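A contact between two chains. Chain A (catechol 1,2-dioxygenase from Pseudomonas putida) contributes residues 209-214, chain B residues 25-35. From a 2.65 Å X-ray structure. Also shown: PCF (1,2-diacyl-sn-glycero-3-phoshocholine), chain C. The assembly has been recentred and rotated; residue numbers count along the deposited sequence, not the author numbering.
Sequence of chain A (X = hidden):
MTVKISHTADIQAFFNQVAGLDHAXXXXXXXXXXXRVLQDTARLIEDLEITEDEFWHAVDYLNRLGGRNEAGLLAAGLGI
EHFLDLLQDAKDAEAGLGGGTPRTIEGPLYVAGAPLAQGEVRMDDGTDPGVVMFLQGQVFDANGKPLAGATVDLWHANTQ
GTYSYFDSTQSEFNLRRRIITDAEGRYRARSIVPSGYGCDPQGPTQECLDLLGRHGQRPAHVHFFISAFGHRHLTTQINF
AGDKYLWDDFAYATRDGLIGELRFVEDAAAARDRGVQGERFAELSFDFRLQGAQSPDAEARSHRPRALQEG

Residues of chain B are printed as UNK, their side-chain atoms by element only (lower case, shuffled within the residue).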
# COMPACT_ATOMS: atom_id res chain seq x y z
N LEU A 209 -13.04 -2.72 -6.72
CA LEU A 209 -14.10 -3.66 -7.05
C LEU A 209 -14.97 -3.12 -8.18
O LEU A 209 -15.46 -3.89 -9.02
CB LEU A 209 -14.98 -3.90 -5.83
CG LEU A 209 -14.30 -4.67 -4.71
CD1 LEU A 209 -15.21 -4.82 -3.55
CD2 LEU A 209 -13.94 -6.02 -5.22
N ASP A 210 -15.17 -1.82 -8.23
CA ASP A 210 -15.99 -1.29 -9.31
C ASP A 210 -15.39 -1.62 -10.64
O ASP A 210 -16.13 -1.94 -11.58
CB ASP A 210 -16.14 0.23 -9.25
CG ASP A 210 -17.05 0.68 -8.17
OD1 ASP A 210 -18.07 0.01 -7.92
OD2 ASP A 210 -16.74 1.72 -7.58
N LEU A 211 -14.07 -1.47 -10.72
CA LEU A 211 -13.35 -1.76 -11.95
C LEU A 211 -13.38 -3.24 -12.23
O LEU A 211 -13.06 -3.69 -13.32
CB LEU A 211 -11.91 -1.32 -11.86
CG LEU A 211 -11.73 0.19 -11.97
CD1 LEU A 211 -10.29 0.55 -11.60
CD2 LEU A 211 -12.10 0.62 -13.39
N LEU A 212 -13.73 -4.02 -11.22
CA LEU A 212 -13.83 -5.44 -11.44
C LEU A 212 -15.28 -5.78 -11.79
O LEU A 212 -15.58 -6.91 -12.14
CB LEU A 212 -13.37 -6.20 -10.21
CG LEU A 212 -11.88 -5.99 -9.98
CD1 LEU A 212 -11.37 -6.95 -8.90
CD2 LEU A 212 -11.15 -6.22 -11.30
N GLY A 213 -16.14 -4.77 -11.72
CA GLY A 213 -17.56 -4.91 -11.99
C GLY A 213 -18.23 -5.52 -10.77
O GLY A 213 -19.40 -5.88 -10.80
N ARG A 214 -17.50 -5.60 -9.67
CA ARG A 214 -18.03 -6.23 -8.48
C ARG A 214 -18.64 -5.38 -7.35
O ARG A 214 -18.37 -4.18 -7.23
CB ARG A 214 -16.94 -7.10 -7.89
CG ARG A 214 -16.46 -8.16 -8.83
CD ARG A 214 -15.36 -8.87 -8.11
NE ARG A 214 -15.80 -9.26 -6.78
CZ ARG A 214 -14.98 -9.62 -5.81
NH1 ARG A 214 -13.67 -9.65 -6.05
NH2 ARG A 214 -15.45 -9.92 -4.62
N UNK B 25 -19.40 -6.08 -16.45
CA UNK B 25 -19.15 -4.71 -16.03
C UNK B 25 -17.66 -4.58 -15.80
O UNK B 25 -16.95 -5.58 -15.83
o UNK B 25 -21.39 -5.61 -12.31
c UNK B 25 -21.31 -4.89 -14.63
c UNK B 25 -21.90 -4.88 -13.20
c UNK B 25 -19.85 -4.44 -14.70
o UNK B 25 -22.90 -4.13 -12.96
N UNK B 26 -17.19 -3.36 -15.55
CA UNK B 26 -15.78 -3.10 -15.28
C UNK B 26 -14.86 -3.15 -16.48
O UNK B 26 -15.34 -3.31 -17.58
N UNK B 27 -13.55 -3.02 -16.28
CA UNK B 27 -12.57 -3.08 -17.37
C UNK B 27 -11.95 -4.42 -17.60
O UNK B 27 -11.34 -4.99 -16.69
n UNK B 27 -9.16 2.23 -17.26
c UNK B 27 -11.59 -0.75 -17.53
c UNK B 27 -10.27 -0.06 -17.50
c UNK B 27 -11.37 -2.15 -17.18
c UNK B 27 -10.43 1.47 -17.57
N UNK B 28 -12.07 -4.95 -18.81
CA UNK B 28 -11.46 -6.24 -19.10
C UNK B 28 -9.94 -6.17 -18.91
O UNK B 28 -9.27 -7.19 -18.93
c UNK B 28 -12.83 -4.48 -19.98
c UNK B 28 -12.07 -5.11 -21.09
c UNK B 28 -11.89 -6.50 -20.54
N UNK B 29 -9.40 -4.98 -18.70
CA UNK B 29 -7.95 -4.80 -18.49
C UNK B 29 -7.56 -5.10 -17.03
O UNK B 29 -6.70 -5.96 -16.80
c UNK B 29 -6.08 -2.95 -18.70
n UNK B 29 -1.39 -3.25 -19.39
c UNK B 29 -7.54 -3.37 -18.91
n UNK B 29 -2.64 -4.93 -20.31
c UNK B 29 -2.58 -3.75 -19.72
n UNK B 29 -3.70 -3.10 -19.40
c UNK B 29 -5.07 -3.60 -19.65
N UNK B 30 -8.19 -4.45 -16.04
CA UNK B 30 -7.85 -4.75 -14.64
C UNK B 30 -8.11 -6.18 -14.35
O UNK B 30 -7.37 -6.81 -13.60
c UNK B 30 -9.38 -1.66 -14.18
c UNK B 30 -8.68 -3.96 -13.64
c UNK B 30 -6.79 -0.77 -13.75
c UNK B 30 -8.42 -2.54 -13.69
c UNK B 30 -9.05 -0.33 -14.46
c UNK B 30 -7.76 0.12 -14.25
c UNK B 30 -7.13 -2.08 -13.47
N UNK B 31 -9.21 -6.68 -14.92
CA UNK B 31 -9.56 -8.06 -14.71
C UNK B 31 -8.37 -8.92 -15.06
O UNK B 31 -8.01 -9.78 -14.27
n UNK B 31 -15.77 -7.74 -16.03
c UNK B 31 -14.60 -7.73 -15.15
c UNK B 31 -12.12 -7.90 -14.96
c UNK B 31 -13.34 -8.28 -15.80
c UNK B 31 -10.80 -8.45 -15.53
N UNK B 32 -7.74 -8.69 -16.21
CA UNK B 32 -6.58 -9.49 -16.60
C UNK B 32 -5.39 -9.24 -15.66
O UNK B 32 -4.69 -10.19 -15.28
n UNK B 32 -7.51 -12.32 -19.32
o UNK B 32 -5.62 -11.50 -20.28
c UNK B 32 -6.67 -11.31 -19.62
c UNK B 32 -7.09 -9.86 -19.14
c UNK B 32 -6.17 -9.20 -18.06
N UNK B 33 -5.18 -7.99 -15.25
CA UNK B 33 -4.08 -7.66 -14.34
C UNK B 33 -4.31 -8.25 -12.91
O UNK B 33 -3.37 -8.82 -12.30
c UNK B 33 -3.47 -5.55 -15.63
c UNK B 33 -3.87 -6.11 -14.26
c UNK B 33 -2.77 -5.80 -13.32
c UNK B 33 -3.50 -4.02 -15.75
N UNK B 34 -5.52 -8.12 -12.37
CA UNK B 34 -5.81 -8.68 -11.05
C UNK B 34 -5.81 -10.21 -11.10
O UNK B 34 -5.52 -10.84 -10.11
c UNK B 34 -7.21 -8.24 -10.47
c UNK B 34 -7.40 -8.82 -9.08
c UNK B 34 -7.30 -6.73 -10.36
c UNK B 34 -6.32 -6.16 -9.38
N UNK B 35 -6.14 -10.82 -12.24
CA UNK B 35 -6.14 -12.29 -12.29
C UNK B 35 -4.67 -12.68 -12.08
O UNK B 35 -4.32 -13.56 -11.29
c UNK B 35 -7.25 -14.62 -15.38
c UNK B 35 -6.07 -15.21 -13.30
c UNK B 35 -6.63 -12.82 -13.66
c UNK B 35 -7.08 -14.28 -13.88
N PCF C . -10.84 9.99 -14.38
P PCF C . -9.46 5.47 -15.25
O11 PCF C . -8.47 4.35 -14.64
O12 PCF C . -9.31 5.50 -16.72
O13 PCF C . -8.84 6.83 -14.63
O14 PCF C . -10.81 5.22 -14.70
C11 PCF C . -9.28 8.14 -15.00
C12 PCF C . -10.42 8.61 -14.09
C13 PCF C . -9.74 10.94 -14.12
C14 PCF C . -11.27 10.13 -15.78
C15 PCF C . -11.97 10.34 -13.50
C1 PCF C . -8.02 4.52 -13.29
C2 PCF C . -7.49 3.24 -12.60
C3 PCF C . -6.33 2.57 -13.34
O31 PCF C . -5.50 3.49 -14.07
O32 PCF C . -3.81 3.53 -15.54
C31 PCF C . -4.51 2.88 -14.76
C32 PCF C . -4.39 1.36 -14.62
C33 PCF C . -4.10 0.93 -13.19
C34 PCF C . -4.05 -0.61 -13.04
C35 PCF C . -3.18 -1.06 -11.88
C36 PCF C . -2.17 -2.07 -12.42
C37 PCF C . -0.81 -1.83 -11.76
C38 PCF C . 0.16 -2.98 -11.96
C39 PCF C . 1.39 -2.52 -11.18
C40 PCF C . 2.26 -3.71 -10.76
C41 PCF C . 3.32 -3.30 -9.74
C42 PCF C . 2.73 -2.57 -8.53
C43 PCF C . 3.72 -2.65 -7.36
O21 PCF C . -7.15 3.68 -11.27
O22 PCF C . -6.83 3.25 -9.13
C21 PCF C . -7.09 2.79 -10.24
C22 PCF C . -7.36 1.29 -10.36
C23 PCF C . -6.24 0.59 -9.56
C24 PCF C . -6.64 -0.68 -8.78
C25 PCF C . -5.52 -1.71 -8.60
C26 PCF C . -4.21 -1.08 -8.07
C27 PCF C . -3.09 -2.11 -7.88
C28 PCF C . -2.87 -2.59 -6.44
C29 PCF C . -1.41 -3.02 -6.33
C30 PCF C . -1.17 -3.99 -5.16
C44 PCF C . 3.62 -1.48 -6.39
C45 PCF C . 4.61 -1.62 -5.41
C46 PCF C . 5.06 -0.52 -4.70

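Position 25 carries three carbons, the third bearing two oxygens: a carboxylate on a two-carbon arm. One of those oxygens lies 2.5 Å from A:Gly213 O, a spacing that leaves the protons open. This is B:Glu25.

Position 26 has no side-chain atoms. Its phi is a positive 75°, and a CB here would fall 2.4 Å from A:Leu211 O and 2.7 Å from A:Gly213 N. Bare CA instead sits 3.4 Å from A:Leu211 O in a CA-H...O contact. This is B:Gly26; positive phi by itself favours glycine.

Position 27 shows four carbons in a row ending in nitrogen, and its backbone N donates to A:Leu211 O at 3.1 Å. The chain runs extended, with its nitrogen making weak hydrogen bonds to phosphate-group oxygens of the lipid. It is B:Lys27, at the N-cap position.

Position 28 has three carbons closing a ring onto its own N, and its CA-to-CB bond points away from the chain A stretch: B:Pro28, in the first turn of the helix, where its lack of an N-H costs no helical bond.

Position 29 has three carbons, a nitrogen, then a carbon with two more nitrogens. Its end leads away and bonds elsewhere in the structure: B:Arg29.

Position 30 is one carbon followed by a six-carbon ring, with A:Leu211 CD1 over one face, 3.7 Å from the centroid. B:Phe30 fits.

At position 31, four carbons in a row ending in nitrogen make this B:Lys31, whose CE lies 3.3 Å from A:Leu212 O; its NZ turns back to B:Glu25 O in a very short 2.5 Å hydrogen bond.

Position 32 has three carbons, the third carrying one oxygen and one nitrogen, out of reach of the chain A stretch: B:Gln32.

Position 33 has four carbons forked at the first, one arm longer, and faces no atom of the chain A stretch: B:Ile33.

Position 34 repeats that fork, but its CA-to-CB bond points toward the chain A stretch, and one of its carbons lies 4.0 Å from A:Leu212 CD2. It is B:Ile34, and that carbon is CG1.

Position 35 has four carbons forked at the second and no contact: B:Leu35.

The contact joins a helix end to a helix start. A Schellman turn at A:Gly213 closes one helix, while A:Leu211 O receives the backbone bond from B:Lys27. A:Gly213 CA and B:Gly26 CA lie 4.2 Å apart; a CB on either glycine would clash with the partner backbone. Beside this polar seam, A:Leu211 CD1 sits over one face of the B:Phe30 ring and A:Leu212 packs against B:Phe30 and B:Ile34. The design rule is tight backbone first, apolar packing alongside.

Chain B 25-35: EGKPRFKQIIL
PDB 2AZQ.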